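Local atomic coordinates of HIAXHD3 (Humicola insolens, PDB entry 3ZXK), a protein that probably removes arabinofuranose side chains from arabinoxylan as a family 43 glycoside hydrolase, with an active site engineered to add endo-xylanase activity. Residues 418-427 with 438-449. Sequence-based numbering, arbitrary orientation.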
# COMPACT_ATOMS: atom_id res chain seq x y z
N GLU A 418 14.16 -30.90 18.32
CA GLU A 418 15.20 -30.15 17.57
C GLU A 418 14.61 -28.86 17.01
O GLU A 418 13.61 -28.89 16.32
CB GLU A 418 15.80 -30.99 16.40
CG GLU A 418 14.90 -31.38 15.18
CD GLU A 418 15.64 -31.51 13.82
OE1 GLU A 418 16.65 -30.79 13.63
OE2 GLU A 418 15.20 -32.31 12.92
N ALA A 419 15.25 -27.72 17.29
CA ALA A 419 14.98 -26.50 16.54
C ALA A 419 16.21 -26.17 15.71
O ALA A 419 17.34 -26.24 16.20
CB ALA A 419 14.65 -25.33 17.44
N ARG A 420 15.99 -25.86 14.44
CA ARG A 420 17.09 -25.50 13.59
C ARG A 420 16.71 -24.43 12.59
O ARG A 420 15.53 -24.28 12.20
CB ARG A 420 17.64 -26.71 12.86
CG ARG A 420 16.84 -27.12 11.66
CD ARG A 420 17.57 -28.20 10.91
NE ARG A 420 16.99 -28.48 9.60
CZ ARG A 420 15.92 -29.24 9.39
NH1 ARG A 420 15.24 -29.80 10.40
NH2 ARG A 420 15.54 -29.45 8.15
N ILE A 421 17.72 -23.69 12.18
CA ILE A 421 17.54 -22.66 11.16
C ILE A 421 17.54 -23.29 9.78
O ILE A 421 18.33 -24.18 9.51
CB ILE A 421 18.65 -21.60 11.27
CG1 ILE A 421 18.66 -21.04 12.69
CG2 ILE A 421 18.46 -20.47 10.27
CD1 ILE A 421 19.88 -20.24 13.04
N VAL A 422 16.61 -22.84 8.94
CA VAL A 422 16.50 -23.26 7.55
C VAL A 422 16.29 -22.05 6.64
O VAL A 422 15.77 -21.00 7.08
CB VAL A 422 15.32 -24.27 7.33
CG1 VAL A 422 15.55 -25.57 8.10
CG2 VAL A 422 13.99 -23.64 7.74
N MET A 423 16.70 -22.19 5.38
CA MET A 423 16.32 -21.24 4.35
C MET A 423 15.50 -22.02 3.32
O MET A 423 15.95 -23.04 2.85
CB MET A 423 17.59 -20.57 3.74
CG MET A 423 17.29 -19.48 2.72
SD MET A 423 16.98 -20.13 1.07
CE MET A 423 16.69 -18.67 0.06
N VAL A 424 14.29 -21.53 3.03
CA VAL A 424 13.31 -22.15 2.15
C VAL A 424 13.05 -21.26 0.93
O VAL A 424 12.83 -20.03 1.06
CB VAL A 424 11.99 -22.42 2.92
CG1 VAL A 424 10.82 -22.80 2.00
CG2 VAL A 424 12.22 -23.44 4.04
N ASP A 425 13.05 -21.86 -0.26
CA ASP A 425 12.71 -21.11 -1.45
C ASP A 425 11.67 -21.87 -2.27
O ASP A 425 11.09 -22.84 -1.78
CB ASP A 425 13.98 -20.73 -2.25
CG ASP A 425 14.72 -21.94 -2.82
OD1 ASP A 425 14.29 -23.11 -2.69
OD2 ASP A 425 15.78 -21.70 -3.46
N ASP A 426 11.39 -21.40 -3.48
CA ASP A 426 10.38 -22.03 -4.36
C ASP A 426 8.98 -22.11 -3.73
O ASP A 426 8.25 -23.07 -3.94
CB ASP A 426 10.83 -23.41 -4.83
CG ASP A 426 10.00 -23.92 -6.00
OD1 ASP A 426 9.70 -23.12 -6.92
OD2 ASP A 426 9.64 -25.13 -6.00
N LEU A 427 8.62 -21.06 -2.99
CA LEU A 427 7.24 -20.88 -2.54
C LEU A 427 6.53 -20.08 -3.62
O LEU A 427 6.90 -18.94 -3.88
CB LEU A 427 7.21 -20.11 -1.22
CG LEU A 427 7.86 -20.72 0.03
CD1 LEU A 427 8.24 -19.65 1.03
CD2 LEU A 427 6.92 -21.75 0.63
N SER A 438 3.60 -24.23 -5.51
CA SER A 438 4.65 -24.92 -4.75
C SER A 438 4.71 -24.44 -3.30
O SER A 438 4.68 -23.24 -3.03
CB SER A 438 6.02 -24.70 -5.38
OG SER A 438 7.01 -25.41 -4.65
N THR A 439 4.80 -25.39 -2.37
CA THR A 439 4.88 -25.11 -0.94
C THR A 439 6.31 -24.98 -0.43
O THR A 439 6.55 -24.83 0.77
CB THR A 439 4.10 -26.15 -0.11
OG1 THR A 439 4.59 -27.45 -0.44
CG2 THR A 439 2.62 -26.10 -0.44
N GLY A 440 7.27 -25.02 -1.35
CA GLY A 440 8.66 -24.69 -1.04
C GLY A 440 9.54 -25.89 -0.74
O GLY A 440 9.06 -26.99 -0.56
N ARG A 441 10.83 -25.65 -0.70
CA ARG A 441 11.78 -26.70 -0.32
C ARG A 441 12.87 -26.04 0.51
O ARG A 441 13.14 -24.85 0.32
CB ARG A 441 12.40 -27.34 -1.57
CG ARG A 441 12.99 -26.31 -2.55
CD ARG A 441 14.02 -26.92 -3.49
NE ARG A 441 14.84 -25.87 -4.10
CZ ARG A 441 14.63 -25.32 -5.30
NH1 ARG A 441 13.60 -25.71 -6.06
NH2 ARG A 441 15.45 -24.38 -5.75
N VAL A 442 13.46 -26.81 1.43
CA VAL A 442 14.64 -26.36 2.16
C VAL A 442 15.83 -26.31 1.21
O VAL A 442 16.28 -27.33 0.69
CB VAL A 442 14.94 -27.19 3.42
CG1 VAL A 442 16.25 -26.75 4.06
CG2 VAL A 442 13.78 -27.06 4.41
N ALA A 443 16.32 -25.10 0.97
CA ALA A 443 17.43 -24.91 0.06
C ALA A 443 18.74 -25.01 0.83
O ALA A 443 19.77 -25.36 0.26
CB ALA A 443 17.32 -23.56 -0.64
N ALA A 444 18.71 -24.69 2.12
CA ALA A 444 19.90 -24.85 2.98
C ALA A 444 19.50 -25.03 4.43
O ALA A 444 18.56 -24.40 4.91
CB ALA A 444 20.86 -23.68 2.84
N ASN A 445 20.22 -25.90 5.13
CA ASN A 445 20.08 -26.03 6.58
C ASN A 445 21.15 -25.24 7.29
O ASN A 445 22.37 -25.35 6.99
CB ASN A 445 20.15 -27.51 7.01
CG ASN A 445 18.95 -28.30 6.52
OD1 ASN A 445 17.86 -28.17 7.04
ND2 ASN A 445 19.15 -29.10 5.49
N GLY A 446 20.70 -24.47 8.27
CA GLY A 446 21.61 -23.85 9.22
C GLY A 446 21.72 -24.72 10.45
O GLY A 446 21.32 -25.89 10.42
N PRO A 447 22.26 -24.17 11.53
CA PRO A 447 22.53 -24.98 12.71
C PRO A 447 21.32 -25.28 13.58
O PRO A 447 20.28 -24.59 13.51
CB PRO A 447 23.47 -24.08 13.52
CG PRO A 447 23.06 -22.69 13.16
CD PRO A 447 22.63 -22.75 11.71
N VAL A 448 21.48 -26.30 14.42
CA VAL A 448 20.57 -26.58 15.53
C VAL A 448 20.85 -25.50 16.55
O VAL A 448 22.00 -25.15 16.81
CB VAL A 448 20.85 -27.98 16.13
CG1 VAL A 448 20.14 -28.17 17.47
CG2 VAL A 448 20.45 -29.06 15.13
N ILE A 449 19.79 -24.93 17.10
CA ILE A 449 19.92 -23.85 18.05
C ILE A 449 19.44 -24.32 19.41
O ILE A 449 18.35 -24.90 19.52
CB ILE A 449 19.16 -22.58 17.60
CG1 ILE A 449 17.75 -22.89 17.08
CG2 ILE A 449 20.00 -21.83 16.57
CD1 ILE A 449 16.93 -21.64 16.76
O HOH W 1 17.27 -27.51 19.38
O HOH W 2 17.42 -23.62 -4.18
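Met423 O takes two backbone N-H groups, from Ala443 at 2.8 Å and Ala444 at 3.3 Å, the mark of a classic beta bulge in the antiparallel hairpin 418-427/438-449. In the concanavalin A-like domain 438-449 is a sheet's outermost strand. Packing is tight on the face turned to strands 476-482 and 490-497. There Ile421 CD1 touches both Pro447 CD and Ile449 CG2, 3.9 Å from the latter, the two isoleucines crossing at about a right angle. Branched Ile421 and Ile449 suit strands and fill the interior, while unbranched Met423 can bend to lay SD on the small Ala443. Gly440, at phi 97° and psi 168°, takes a backbone shape that suits glycine.

The outer strand is looser: its exposed Asn445 and Arg441 make polar contacts on opposite faces. With CG wedged between its backbone N and carbonyl carbon (chi1 80°) and the chain then extended, Arg420 grips Asn445 OD1 side-on through NE (2.7 Å) and NH2, the oxygen lying in the guanidinium plane. On the Met423 face, buried Asp425 sets OD1 over the Arg441 guanidinium, 3.1 Å from NE, a purely electrostatic salt bridge. A water at the guanidinium edge completes the link, accepting from Arg441 NH2 and donating to Asp425 OD2, each at 2.6 Å.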